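Local coordinates for NTF2 domain-containing protein (Chaetomium thermophilum, PDB 4X2H) that is of unknown function but has an NTF2 domain and pairs with another protein chain, so it probably acts as a protein-binding module, as in nuclear transport factors, at residues K9-W14 / S169-L174; S27-N32 / E57-M62; R102-Q107 / P157-L162; E111-T116 / V161-G166; F133-S136 / D141-V144. One frame throughout, in Å; residues are numbered along the deposited sequence.

Contact 1 of 5, residues K9-W14 / S169-L174; sequences KSFVEW and SGRKYL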
# COMPACT_ATOMS: atom_id res chain seq x y z
N LYS B 9 -6.05 -8.91 7.34
CA LYS B 9 -6.24 -10.28 6.90
C LYS B 9 -7.71 -10.54 6.56
O LYS B 9 -8.03 -11.13 5.54
CB LYS B 9 -5.77 -11.26 7.98
CG LYS B 9 -5.94 -12.73 7.62
CD LYS B 9 -5.45 -13.62 8.74
CE LYS B 9 -5.74 -15.09 8.46
NZ LYS B 9 -5.17 -15.97 9.52
N SER B 10 -8.59 -10.06 7.43
CA SER B 10 -10.02 -10.23 7.24
C SER B 10 -10.50 -9.49 5.99
O SER B 10 -11.30 -10.02 5.22
CB SER B 10 -10.77 -9.73 8.48
OG SER B 10 -12.17 -9.79 8.27
N PHE B 11 -9.99 -8.28 5.77
CA PHE B 11 -10.38 -7.51 4.60
C PHE B 11 -9.89 -8.16 3.32
O PHE B 11 -10.64 -8.29 2.36
CB PHE B 11 -9.85 -6.07 4.67
CG PHE B 11 -9.98 -5.34 3.37
CD1 PHE B 11 -11.17 -4.73 3.03
CD2 PHE B 11 -8.93 -5.30 2.47
CE1 PHE B 11 -11.31 -4.07 1.82
CE2 PHE B 11 -9.06 -4.65 1.26
CZ PHE B 11 -10.24 -4.03 0.93
N VAL B 12 -8.62 -8.56 3.31
CA VAL B 12 -8.03 -9.14 2.11
C VAL B 12 -8.76 -10.43 1.74
O VAL B 12 -9.07 -10.67 0.57
CB VAL B 12 -6.53 -9.43 2.31
CG1 VAL B 12 -5.97 -10.29 1.16
CG2 VAL B 12 -5.75 -8.13 2.40
N GLU B 13 -9.05 -11.25 2.74
CA GLU B 13 -9.73 -12.51 2.50
C GLU B 13 -11.11 -12.24 1.92
O GLU B 13 -11.54 -12.91 0.98
CB GLU B 13 -9.84 -13.33 3.79
CG GLU B 13 -10.29 -14.77 3.59
CD GLU B 13 -10.26 -15.58 4.87
OE1 GLU B 13 -9.46 -15.24 5.77
OE2 GLU B 13 -11.03 -16.55 4.98
N TRP B 14 -11.80 -11.24 2.45
CA TRP B 14 -13.14 -10.91 1.99
C TRP B 14 -13.13 -10.35 0.56
O TRP B 14 -13.85 -10.83 -0.30
CB TRP B 14 -13.81 -9.89 2.92
CG TRP B 14 -15.11 -9.39 2.35
CD1 TRP B 14 -16.31 -10.03 2.37
CD2 TRP B 14 -15.32 -8.15 1.65
NE1 TRP B 14 -17.26 -9.27 1.73
CE2 TRP B 14 -16.68 -8.11 1.28
CE3 TRP B 14 -14.50 -7.08 1.30
CZ2 TRP B 14 -17.23 -7.05 0.58
CZ3 TRP B 14 -15.05 -6.02 0.60
CH2 TRP B 14 -16.40 -6.01 0.25
N SER B 169 -22.50 -9.96 10.46
CA SER B 169 -22.01 -9.66 9.12
C SER B 169 -21.49 -8.23 9.10
O SER B 169 -21.65 -7.49 10.08
CB SER B 169 -23.12 -9.84 8.08
OG SER B 169 -23.95 -8.69 8.02
N GLY B 170 -20.88 -7.84 7.99
CA GLY B 170 -20.46 -6.47 7.80
C GLY B 170 -18.96 -6.26 7.81
O GLY B 170 -18.19 -7.07 8.32
N ARG B 171 -18.56 -5.13 7.24
CA ARG B 171 -17.16 -4.76 7.10
C ARG B 171 -16.73 -3.87 8.27
O ARG B 171 -17.30 -2.81 8.47
CB ARG B 171 -16.96 -4.05 5.77
CG ARG B 171 -16.99 -4.98 4.55
CD ARG B 171 -15.91 -6.03 4.66
NE ARG B 171 -14.72 -5.46 5.29
CZ ARG B 171 -13.79 -6.16 5.93
NH1 ARG B 171 -12.76 -5.52 6.47
NH2 ARG B 171 -13.89 -7.48 6.06
N LYS B 172 -15.73 -4.31 9.03
CA LYS B 172 -15.26 -3.55 10.19
C LYS B 172 -14.48 -2.31 9.78
O LYS B 172 -14.49 -1.30 10.50
CB LYS B 172 -14.37 -4.43 11.08
CG LYS B 172 -15.13 -5.40 11.97
CD LYS B 172 -14.16 -6.21 12.81
CE LYS B 172 -14.77 -6.65 14.13
NZ LYS B 172 -15.80 -7.71 13.95
N TYR B 173 -13.80 -2.40 8.64
CA TYR B 173 -13.06 -1.27 8.07
C TYR B 173 -13.39 -1.12 6.59
O TYR B 173 -13.51 -2.12 5.87
CB TYR B 173 -11.56 -1.45 8.30
CG TYR B 173 -11.22 -1.46 9.77
CD1 TYR B 173 -11.30 -2.64 10.51
CD2 TYR B 173 -10.89 -0.29 10.43
CE1 TYR B 173 -11.03 -2.65 11.86
CE2 TYR B 173 -10.61 -0.29 11.78
CZ TYR B 173 -10.69 -1.47 12.50
OH TYR B 173 -10.42 -1.47 13.85
N LEU B 174 -13.53 0.12 6.15
CA LEU B 174 -14.00 0.42 4.80
C LEU B 174 -12.92 1.09 3.96
O LEU B 174 -12.00 1.70 4.49
CB LEU B 174 -15.23 1.33 4.86
CG LEU B 174 -16.41 0.74 5.63
CD1 LEU B 174 -17.44 1.82 5.92
CD2 LEU B 174 -17.03 -0.41 4.85
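An aliphatic-aromatic contact backed by a cationic group joins Arg-171, just ahead of strand 173-182, to Ser-10, Phe-11 and Trp-14 on one side of helix 3-20, which packs on the curved sheet of the NTF2 fold. The methylene CD of Arg-171 lies over a face of the Trp-14 indole, 3.9 Å from the centroid of the six-membered ring and 17° off its normal, a CH-pi contact. Bends at chi2 (-59°) and chi3 fold the chain across the indole and turn the guanidinium back toward the previous helical turn. There NH1 comes to 3.5 Å from Phe-11 CB and lies at the edge of the phenyl ring, whose CD1 sits over one face of the guanidinium; the two planes stand 73° apart. NH2 passes 3.6 Å from Ser-10 OG, a polar neighbour at the guanidinium edge without a hydrogen bond. Tyr-173 O occupies another part of that edge, so the charged group is wedged between helix and strand start. Phe-11 also meets Phe-153 edge-to-face and touches Leu-125 of strand 122-135, while Arg-171 O accepts from Asn-158 ND2, placing the contact between the helix and the ends of strands 145-157 and 173-182.

Contact 2 of 5, residues S27-N32 / E57-M62; sequences SGYVNN and EEWDTM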
# COMPACT_ATOMS: atom_id res chain seq x y z
N SER B 27 -19.78 -2.67 -1.40
CA SER B 27 -20.19 -2.53 -0.01
C SER B 27 -18.99 -2.36 0.92
O SER B 27 -19.15 -1.99 2.09
CB SER B 27 -21.01 -3.74 0.43
OG SER B 27 -20.20 -4.89 0.60
N GLY B 28 -17.79 -2.61 0.40
CA GLY B 28 -16.57 -2.46 1.18
C GLY B 28 -15.98 -1.05 1.15
O GLY B 28 -14.95 -0.80 1.76
N TYR B 29 -16.65 -0.14 0.43
CA TYR B 29 -16.18 1.24 0.29
C TYR B 29 -16.98 2.20 1.17
O TYR B 29 -18.10 1.89 1.58
CB TYR B 29 -16.26 1.68 -1.16
CG TYR B 29 -15.30 0.95 -2.07
CD1 TYR B 29 -15.55 -0.35 -2.48
CD2 TYR B 29 -14.13 1.56 -2.50
CE1 TYR B 29 -14.68 -1.02 -3.30
CE2 TYR B 29 -13.25 0.89 -3.34
CZ TYR B 29 -13.53 -0.40 -3.72
OH TYR B 29 -12.66 -1.07 -4.54
N VAL B 30 -16.41 3.37 1.44
CA VAL B 30 -17.06 4.34 2.32
C VAL B 30 -18.34 4.93 1.72
O VAL B 30 -19.22 5.37 2.45
CB VAL B 30 -16.12 5.52 2.69
CG1 VAL B 30 -14.97 5.03 3.56
CG2 VAL B 30 -15.64 6.25 1.43
N ASN B 31 -18.44 4.92 0.39
CA ASN B 31 -19.54 5.61 -0.30
C ASN B 31 -20.93 5.21 0.20
O ASN B 31 -21.79 6.06 0.38
CB ASN B 31 -19.48 5.35 -1.81
CG ASN B 31 -18.19 5.85 -2.42
OD1 ASN B 31 -17.11 5.62 -1.89
ND2 ASN B 31 -18.31 6.54 -3.55
N ASN B 32 -21.13 3.91 0.42
CA ASN B 32 -22.44 3.40 0.80
C ASN B 32 -22.55 3.13 2.29
O ASN B 32 -23.25 2.21 2.72
CB ASN B 32 -22.75 2.13 0.00
CG ASN B 32 -22.76 2.37 -1.50
OD1 ASN B 32 -23.11 3.46 -1.96
ND2 ASN B 32 -22.36 1.37 -2.26
N GLU B 57 -19.36 1.23 -7.65
CA GLU B 57 -20.29 0.53 -8.53
C GLU B 57 -19.71 0.38 -9.93
O GLU B 57 -19.86 -0.67 -10.56
CB GLU B 57 -21.63 1.26 -8.60
CG GLU B 57 -22.53 1.05 -7.38
CD GLU B 57 -22.07 1.83 -6.15
OE1 GLU B 57 -22.59 1.54 -5.05
OE2 GLU B 57 -21.21 2.73 -6.27
N GLU B 58 -19.05 1.42 -10.42
CA GLU B 58 -18.44 1.37 -11.74
C GLU B 58 -17.27 0.38 -11.75
O GLU B 58 -17.09 -0.37 -12.71
CB GLU B 58 -17.96 2.75 -12.18
CG GLU B 58 -17.36 2.76 -13.58
CD GLU B 58 -16.99 4.14 -14.07
OE1 GLU B 58 -16.30 4.24 -15.11
OE2 GLU B 58 -17.39 5.14 -13.43
N TRP B 59 -16.50 0.37 -10.67
CA TRP B 59 -15.41 -0.58 -10.51
C TRP B 59 -15.93 -2.01 -10.56
O TRP B 59 -15.33 -2.87 -11.20
CB TRP B 59 -14.66 -0.29 -9.20
CG TRP B 59 -13.66 -1.33 -8.75
CD1 TRP B 59 -13.53 -1.83 -7.48
CD2 TRP B 59 -12.65 -1.98 -9.54
NE1 TRP B 59 -12.51 -2.74 -7.43
CE2 TRP B 59 -11.95 -2.85 -8.68
CE3 TRP B 59 -12.27 -1.90 -10.88
CZ2 TRP B 59 -10.90 -3.64 -9.12
CZ3 TRP B 59 -11.22 -2.70 -11.32
CH2 TRP B 59 -10.55 -3.55 -10.44
N ASP B 60 -17.06 -2.28 -9.90
CA ASP B 60 -17.69 -3.60 -9.98
C ASP B 60 -18.05 -3.95 -11.43
O ASP B 60 -17.90 -5.10 -11.86
CB ASP B 60 -18.94 -3.66 -9.10
CG ASP B 60 -18.63 -4.09 -7.66
OD1 ASP B 60 -17.73 -4.94 -7.47
OD2 ASP B 60 -19.31 -3.60 -6.73
N THR B 61 -18.51 -2.95 -12.18
CA THR B 61 -18.88 -3.18 -13.58
C THR B 61 -17.65 -3.47 -14.43
O THR B 61 -17.68 -4.33 -15.31
CB THR B 61 -19.63 -1.96 -14.15
OG1 THR B 61 -20.86 -1.78 -13.44
CG2 THR B 61 -19.94 -2.15 -15.63
N MET B 62 -16.56 -2.76 -14.15
CA MET B 62 -15.31 -2.97 -14.87
C MET B 62 -14.77 -4.38 -14.63
O MET B 62 -14.24 -5.02 -15.54
CB MET B 62 -14.28 -1.92 -14.45
CG MET B 62 -14.64 -0.51 -14.89
SD MET B 62 -13.68 0.78 -14.08
CE MET B 62 -12.04 0.44 -14.71
O HOH W 1 -21.47 4.67 -4.54
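Tyr-29 pushes its hydroxyl against the pyrrole side of the Trp-59 indole, and this buried pair is the tight half of the contact. Tyr-29 OH is 3.2 Å from Trp-59 CD1, with Tyr-29 CZ following at 4.0 Å; the two side chains cross at about a right angle. The hydroxyl also lies near Trp-59 NE1, but the angle is wrong for a hydrogen bond, and each group finds its polar partner in another direction: Tyr-29 OH bonds His-178 ND1, and Trp-59 NE1 bonds the hydroxyl of Tyr-15. Within the NTF2 fold, in which helices pack against a strongly curved sheet, these bonds tie the loop after helix 3-20 and helix 56-66 to strand 173-182 and to helix 3-20 itself. Trp-59 further touches an apolar side chain of the partner protein.

The solvent side is polar and more open in character. Asn-32 ND2 donates to Glu-57 OE1 at 2.8 Å, nearly straight at 170°; it meets OE1 on the syn side, and OE1 lies close to the amide plane of Asn-32, although the amide and carboxylate planes are turned 62° apart. A bend at chi2 (75°) brings the end of Glu-57 nearer the loop. A water completes a ring of bonds, donating to Glu-57 OE2 at 2.6 Å and, over a longer 3.3 Å, to Asn-32 OD1.

Contact 3 of 5, residues R102-Q107 / P157-L162; sequences RFAAPQ and PNWDVL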
# COMPACT_ATOMS: atom_id res chain seq x y z
N ARG B 102 -10.58 10.04 13.83
CA ARG B 102 -11.75 10.62 14.50
C ARG B 102 -12.88 11.04 13.57
O ARG B 102 -13.95 11.42 14.04
CB ARG B 102 -11.35 11.85 15.31
CG ARG B 102 -10.20 11.65 16.25
CD ARG B 102 -10.15 12.76 17.29
NE ARG B 102 -9.49 12.32 18.52
CZ ARG B 102 -9.77 12.78 19.73
NH1 ARG B 102 -10.71 13.70 19.90
NH2 ARG B 102 -9.11 12.31 20.78
N PHE B 103 -12.66 11.03 12.26
CA PHE B 103 -13.67 11.60 11.38
C PHE B 103 -14.95 10.78 11.42
O PHE B 103 -14.93 9.56 11.24
CB PHE B 103 -13.19 11.72 9.93
CG PHE B 103 -14.22 12.34 9.04
CD1 PHE B 103 -14.45 13.70 9.09
CD2 PHE B 103 -15.00 11.56 8.20
CE1 PHE B 103 -15.41 14.29 8.29
CE2 PHE B 103 -15.97 12.14 7.40
CZ PHE B 103 -16.18 13.51 7.45
N ALA B 104 -16.05 11.48 11.68
CA ALA B 104 -17.39 10.89 11.75
C ALA B 104 -17.56 9.95 12.94
O ALA B 104 -18.58 9.27 13.05
CB ALA B 104 -17.72 10.16 10.44
N ALA B 105 -16.58 9.93 13.83
CA ALA B 105 -16.57 8.99 14.94
C ALA B 105 -17.65 9.30 15.98
O ALA B 105 -17.80 10.46 16.38
CB ALA B 105 -15.20 8.99 15.61
N PRO B 106 -18.40 8.28 16.42
CA PRO B 106 -19.26 8.47 17.59
C PRO B 106 -18.41 8.89 18.79
O PRO B 106 -17.33 8.34 18.98
CB PRO B 106 -19.88 7.09 17.82
CG PRO B 106 -19.78 6.40 16.52
CD PRO B 106 -18.54 6.92 15.86
N GLN B 107 -18.90 9.85 19.57
CA GLN B 107 -18.13 10.36 20.69
C GLN B 107 -17.67 9.24 21.61
O GLN B 107 -16.55 9.26 22.12
CB GLN B 107 -18.96 11.37 21.47
CG GLN B 107 -18.20 12.04 22.60
CD GLN B 107 -19.10 12.95 23.41
OE1 GLN B 107 -20.25 13.18 23.05
NE2 GLN B 107 -18.56 13.48 24.50
N PRO B 157 -12.24 3.13 9.89
CA PRO B 157 -13.20 2.40 10.72
C PRO B 157 -14.64 2.49 10.20
O PRO B 157 -15.06 3.56 9.76
CB PRO B 157 -13.10 3.08 12.08
CG PRO B 157 -11.77 3.73 12.09
CD PRO B 157 -11.49 4.13 10.68
N ASN B 158 -15.36 1.38 10.24
CA ASN B 158 -16.80 1.40 10.00
C ASN B 158 -17.52 1.61 11.33
O ASN B 158 -17.70 0.66 12.09
CB ASN B 158 -17.28 0.10 9.34
CG ASN B 158 -18.75 0.15 8.95
OD1 ASN B 158 -19.50 1.04 9.38
ND2 ASN B 158 -19.18 -0.82 8.16
N TRP B 159 -17.92 2.85 11.59
CA TRP B 159 -18.52 3.20 12.88
C TRP B 159 -19.87 2.50 13.09
O TRP B 159 -20.33 2.38 14.23
CB TRP B 159 -18.72 4.71 12.99
CG TRP B 159 -17.47 5.51 12.81
CD1 TRP B 159 -17.25 6.49 11.88
CD2 TRP B 159 -16.25 5.39 13.56
NE1 TRP B 159 -15.98 7.00 12.02
CE2 TRP B 159 -15.35 6.34 13.05
CE3 TRP B 159 -15.84 4.59 14.63
CZ2 TRP B 159 -14.06 6.51 13.56
CZ3 TRP B 159 -14.56 4.76 15.14
CH2 TRP B 159 -13.69 5.70 14.60
N ASP B 160 -20.49 2.06 12.01
CA ASP B 160 -21.81 1.44 12.09
C ASP B 160 -21.74 -0.04 12.44
O ASP B 160 -22.76 -0.65 12.78
CB ASP B 160 -22.57 1.62 10.77
CG ASP B 160 -22.83 3.09 10.45
OD1 ASP B 160 -23.19 3.84 11.38
OD2 ASP B 160 -22.67 3.48 9.27
N VAL B 161 -20.54 -0.62 12.36
CA VAL B 161 -20.35 -2.05 12.59
C VAL B 161 -19.44 -2.31 13.79
O VAL B 161 -19.70 -3.21 14.59
CB VAL B 161 -19.76 -2.74 11.33
CG1 VAL B 161 -19.30 -4.17 11.64
CG2 VAL B 161 -20.78 -2.75 10.22
N LEU B 162 -18.37 -1.53 13.92
CA LEU B 162 -17.43 -1.70 15.03
C LEU B 162 -18.12 -1.61 16.38
O LEU B 162 -18.68 -0.58 16.74
CB LEU B 162 -16.31 -0.66 14.95
CG LEU B 162 -15.22 -0.92 13.92
CD1 LEU B 162 -14.31 0.29 13.79
CD2 LEU B 162 -14.40 -2.15 14.29
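Trp-159 lays its indole against the 102-107 segment, and its atoms meet residues 103 to 106 in turn. CG is anti to the carbonyl carbon (chi1 -56°), which carries the indole over to that segment. Its CB starts beside the proline ring, 3.6 Å from Pro-106 CD, and the same CD is 3.5 Å from CG. On the pyrrole side CD1 passes 3.3 Å from Ala-104 O, and beyond it NE1 donates to Phe-103 O at 2.9 Å. That bond is bent, 152° at the hydrogen, with the acceptor tilted slightly from the indole plane. Ala-105 CA stands 3.6 Å from the centroid of the five-membered ring, a CH-pi contact on the face shared with Pro-106 CD. The benzene part ends against Ala-105 CB, 3.4 Å from CZ2. Pro-157 CB sits over the opposite face, clamping the indole. Arg-102 to Ala-105 form a type II turn, which presents the Phe-103 carbonyl and Ala-105 to the same indole. The contact fastens the lead-in to helix 107-112, of which Met-109 also touches Trp-159, to the loop leaving strand 145-157, with Tyr-36 and Thr-35 of helix 34-39 packed alongside.

Contact 4 of 5, residues E111-T116 / V161-G166; sequences EQHAPT and VLEKPG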
# COMPACT_ATOMS: atom_id res chain seq x y z
N GLU B 111 -13.93 8.28 23.38
CA GLU B 111 -13.72 8.18 24.82
C GLU B 111 -13.26 6.79 25.24
O GLU B 111 -12.37 6.65 26.08
CB GLU B 111 -15.01 8.53 25.58
CG GLU B 111 -14.84 8.54 27.10
CD GLU B 111 -16.14 8.82 27.85
OE1 GLU B 111 -17.10 8.04 27.70
OE2 GLU B 111 -16.19 9.83 28.58
N GLN B 112 -13.86 5.75 24.66
CA GLN B 112 -13.61 4.38 25.10
C GLN B 112 -12.35 3.75 24.51
O GLN B 112 -11.80 2.82 25.09
CB GLN B 112 -14.81 3.49 24.77
CG GLN B 112 -15.89 3.53 25.83
CD GLN B 112 -17.28 3.55 25.24
OE1 GLN B 112 -17.60 2.79 24.32
NE2 GLN B 112 -18.12 4.43 25.76
N HIS B 113 -11.91 4.26 23.37
CA HIS B 113 -10.76 3.67 22.68
C HIS B 113 -9.66 4.68 22.45
O HIS B 113 -9.76 5.54 21.58
CB HIS B 113 -11.21 3.04 21.37
CG HIS B 113 -12.22 1.95 21.55
ND1 HIS B 113 -11.91 0.76 22.17
CD2 HIS B 113 -13.53 1.88 21.23
CE1 HIS B 113 -12.99 -0.00 22.21
NE2 HIS B 113 -13.99 0.66 21.65
N ALA B 114 -8.61 4.56 23.25
CA ALA B 114 -7.42 5.37 23.08
C ALA B 114 -6.71 4.92 21.82
O ALA B 114 -7.00 3.85 21.29
CB ALA B 114 -6.51 5.25 24.29
N PRO B 115 -5.79 5.75 21.31
CA PRO B 115 -5.05 5.37 20.10
C PRO B 115 -4.27 4.05 20.24
O PRO B 115 -3.87 3.48 19.23
CB PRO B 115 -4.10 6.55 19.89
CG PRO B 115 -4.80 7.70 20.52
CD PRO B 115 -5.50 7.13 21.72
N THR B 116 -4.07 3.59 21.47
CA THR B 116 -3.32 2.36 21.71
C THR B 116 -4.21 1.11 21.76
O THR B 116 -3.71 -0.00 21.93
CB THR B 116 -2.52 2.44 23.03
OG1 THR B 116 -3.39 2.83 24.10
CG2 THR B 116 -1.39 3.46 22.91
N VAL B 161 -20.54 -0.62 12.36
CA VAL B 161 -20.35 -2.05 12.59
C VAL B 161 -19.44 -2.31 13.79
O VAL B 161 -19.70 -3.21 14.59
CB VAL B 161 -19.76 -2.74 11.33
CG1 VAL B 161 -19.30 -4.17 11.64
CG2 VAL B 161 -20.78 -2.75 10.22
N LEU B 162 -18.37 -1.53 13.92
CA LEU B 162 -17.43 -1.70 15.03
C LEU B 162 -18.12 -1.61 16.38
O LEU B 162 -18.68 -0.58 16.74
CB LEU B 162 -16.31 -0.66 14.95
CG LEU B 162 -15.22 -0.92 13.92
CD1 LEU B 162 -14.31 0.29 13.79
CD2 LEU B 162 -14.40 -2.15 14.29
N GLU B 163 -18.06 -2.71 17.12
CA GLU B 163 -18.68 -2.81 18.45
C GLU B 163 -20.17 -2.49 18.42
O GLU B 163 -20.75 -2.03 19.40
CB GLU B 163 -17.95 -1.90 19.43
CG GLU B 163 -16.68 -2.55 19.99
CD GLU B 163 -15.59 -1.55 20.27
OE1 GLU B 163 -14.41 -1.96 20.30
OE2 GLU B 163 -15.90 -0.36 20.48
N LYS B 164 -20.80 -2.75 17.27
CA LYS B 164 -22.24 -2.68 17.15
C LYS B 164 -22.82 -4.01 17.64
O LYS B 164 -22.66 -5.03 16.97
CB LYS B 164 -22.66 -2.41 15.70
CG LYS B 164 -24.17 -2.28 15.48
CD LYS B 164 -24.79 -1.13 16.26
CE LYS B 164 -24.24 0.24 15.84
NZ LYS B 164 -24.55 0.58 14.43
N PRO B 165 -23.49 -4.01 18.80
CA PRO B 165 -23.98 -5.30 19.31
C PRO B 165 -24.99 -5.95 18.38
O PRO B 165 -25.95 -5.30 17.95
CB PRO B 165 -24.62 -4.93 20.65
CG PRO B 165 -24.98 -3.51 20.52
CD PRO B 165 -23.92 -2.89 19.66
N GLY B 166 -24.76 -7.22 18.06
CA GLY B 166 -25.65 -7.98 17.20
C GLY B 166 -25.20 -7.96 15.75
O GLY B 166 -25.72 -8.71 14.92
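The first torsions of His-113 and Glu-163 set this contact: both side chains run with CG anti to the carbonyl carbon (chi1 -61° for His-113), and Glu-163 then bends at chi2, so that imidazole and carboxylate approach from opposite directions. His-113 NE2 donates to Glu-163 OE2, which lies at the edge of the ring near its plane, with an angle of 142° at the hydrogen. The modelled 2.5 Å between NE2 and OE2 is very short, and its exact value is doubtful. The second oxygen, Glu-163 OE1, is also close, 3.0 Å from His-113 NE2, but badly angled and not bonded; it lies 3.1 Å from His-113 CE1 instead. Ring and carboxylate planes are turned 36° apart.

Residues near it in the chain also hold His-113. Gln-112 CB lies over one ring face, ND1 makes a weak hydrogen bond to Asp-117 OD2, and the backbone carbonyl accepts from Arg-120 NE. A carboxylate near each ring nitrogen would be expected to favour the protonated imidazolium, which would probably strengthen the hydrogen bond to Glu-163. Glu-163, in turn, occupies the third position of a type II turn from Val-161 to Lys-164, closed by Lys-164 N to Val-161 O at 2.9 Å, and the turn directs its CB toward the 111-116 segment.

His-113 is the first residue to leave helical geometry after helix 107-112. What results is a surface His-carboxylate hydrogen bond, a polar link between a helix end and a tight turn in the long loop between strands 145-157 and 173-182 of the NTF2 domain.

Contact 5 of 5, residues F133-S136 / D141-V144; sequences FGAS and DDYV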
# COMPACT_ATOMS: atom_id res chain seq x y z
N PHE B 133 -5.69 -15.20 -16.28
CA PHE B 133 -6.76 -15.18 -17.28
C PHE B 133 -6.84 -16.50 -18.02
O PHE B 133 -5.86 -16.95 -18.62
CB PHE B 133 -6.53 -14.04 -18.26
CG PHE B 133 -6.60 -12.69 -17.63
CD1 PHE B 133 -5.50 -12.16 -16.97
CD2 PHE B 133 -7.76 -11.94 -17.68
CE1 PHE B 133 -5.56 -10.90 -16.38
CE2 PHE B 133 -7.83 -10.69 -17.09
CZ PHE B 133 -6.72 -10.18 -16.44
N GLY B 134 -8.00 -17.14 -17.97
CA GLY B 134 -8.25 -18.35 -18.74
C GLY B 134 -7.59 -19.60 -18.21
O GLY B 134 -7.40 -20.57 -18.95
N ALA B 135 -7.23 -19.59 -16.93
CA ALA B 135 -6.62 -20.75 -16.29
C ALA B 135 -7.68 -21.69 -15.72
O ALA B 135 -8.79 -21.27 -15.40
CB ALA B 135 -5.67 -20.30 -15.19
N SER B 136 -7.32 -22.96 -15.60
CA SER B 136 -8.15 -23.90 -14.86
C SER B 136 -8.24 -23.39 -13.42
O SER B 136 -7.30 -22.75 -12.94
CB SER B 136 -7.56 -25.31 -14.90
OG SER B 136 -7.41 -25.75 -16.24
N ASP B 141 -0.37 -22.66 -14.16
CA ASP B 141 0.51 -22.87 -15.32
C ASP B 141 -0.19 -22.98 -16.68
O ASP B 141 0.49 -22.89 -17.71
CB ASP B 141 1.36 -24.13 -15.09
CG ASP B 141 0.55 -25.31 -14.59
OD1 ASP B 141 -0.57 -25.53 -15.10
OD2 ASP B 141 1.04 -26.02 -13.69
N ASP B 142 -1.51 -23.16 -16.71
CA ASP B 142 -2.21 -23.32 -18.00
C ASP B 142 -3.01 -22.08 -18.40
O ASP B 142 -3.90 -22.15 -19.24
CB ASP B 142 -3.11 -24.57 -17.96
CG ASP B 142 -4.39 -24.37 -17.15
OD1 ASP B 142 -4.50 -23.38 -16.39
OD2 ASP B 142 -5.28 -25.23 -17.28
N TYR B 143 -2.67 -20.94 -17.82
CA TYR B 143 -3.31 -19.67 -18.16
C TYR B 143 -3.04 -19.22 -19.59
O TYR B 143 -2.11 -19.69 -20.24
CB TYR B 143 -2.83 -18.57 -17.21
CG TYR B 143 -1.33 -18.38 -17.21
CD1 TYR B 143 -0.72 -17.57 -18.15
CD2 TYR B 143 -0.54 -19.01 -16.26
CE1 TYR B 143 0.66 -17.38 -18.14
CE2 TYR B 143 0.83 -18.84 -16.25
CZ TYR B 143 1.43 -18.03 -17.20
OH TYR B 143 2.79 -17.85 -17.18
N VAL B 144 -3.87 -18.29 -20.06
CA VAL B 144 -3.67 -17.62 -21.34
C VAL B 144 -2.83 -16.36 -21.12
O VAL B 144 -1.84 -16.13 -21.81
CB VAL B 144 -5.01 -17.24 -21.99
CG1 VAL B 144 -4.80 -16.50 -23.30
CG2 VAL B 144 -5.86 -18.49 -22.20
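Val-144 N donates to Phe-133 O at 2.8 Å, with 158° at the hydrogen, and the nitrogen lies nearly in line with the C=O bond (172°). This bond stands at the mouth of the loop that joins the antiparallel strands 122-135 and 145-157, a hairpin-like connection at one end of the curved NTF2 sheet, and the pairing carries on from it through the backbone bonds of Phe-133 with Ile-145.

Further into the loop the carboxylate of Asp-142 takes over from backbone pairing. Its CG lies between the backbone N and the carbonyl carbon (chi1 75°), which turns the carboxylate toward residues 135 and 136. There Asp-142 OD1 uses its syn lone pair to accept from Ser-136 N at 3.0 Å, while Asp-142 OD2 receives only a weak bond from the same N-H. Ser-136 OG also reaches Asp-142 OD2, but at a modelled separation too short to be trusted in detail. Arg-82 lies near this carboxylate as a long, weak ion pair and binds Gly-134 O, linking the loop to the start of strand 83-96.

Between the two polar sites the two segments pack directly together. Gly-134 has a positive phi and offers no side chain to Val-144, whose methyl CG2 is 4.2 Å from Gly-134 O. Phe-133 turns its ring away from the loop, to Val-85 and an apolar side chain of the partner protein. Ala-135 CB packs 3.5 Å from Asp-142 OD1 and 3.9 Å from Tyr-143 CB.

In the fold
The contacts divide by depth and by chemistry. Contacts 1 and 2 are partly buried near the centre of the chain and touch each other, Trp-14 packing on Ser-27 and Gly-28; contact 1 sets an arginine against its aromatics, contact 2 adds an exposed Asn-Glu bond. Contacts 3 and 4 lie at the surface, share Val-161 and Leu-162 and have centres 8 Å apart, yet the first uses CH-pi and apolar packing on an indole with one N-H bond and the second a histidine-carboxylate hydrogen bond. Contact 5, partly buried, lies on the opposite side of the chain's centre from both and depends mainly on backbone and carboxylate hydrogen bonds. Contacts 1 and 5 reach the same sheet.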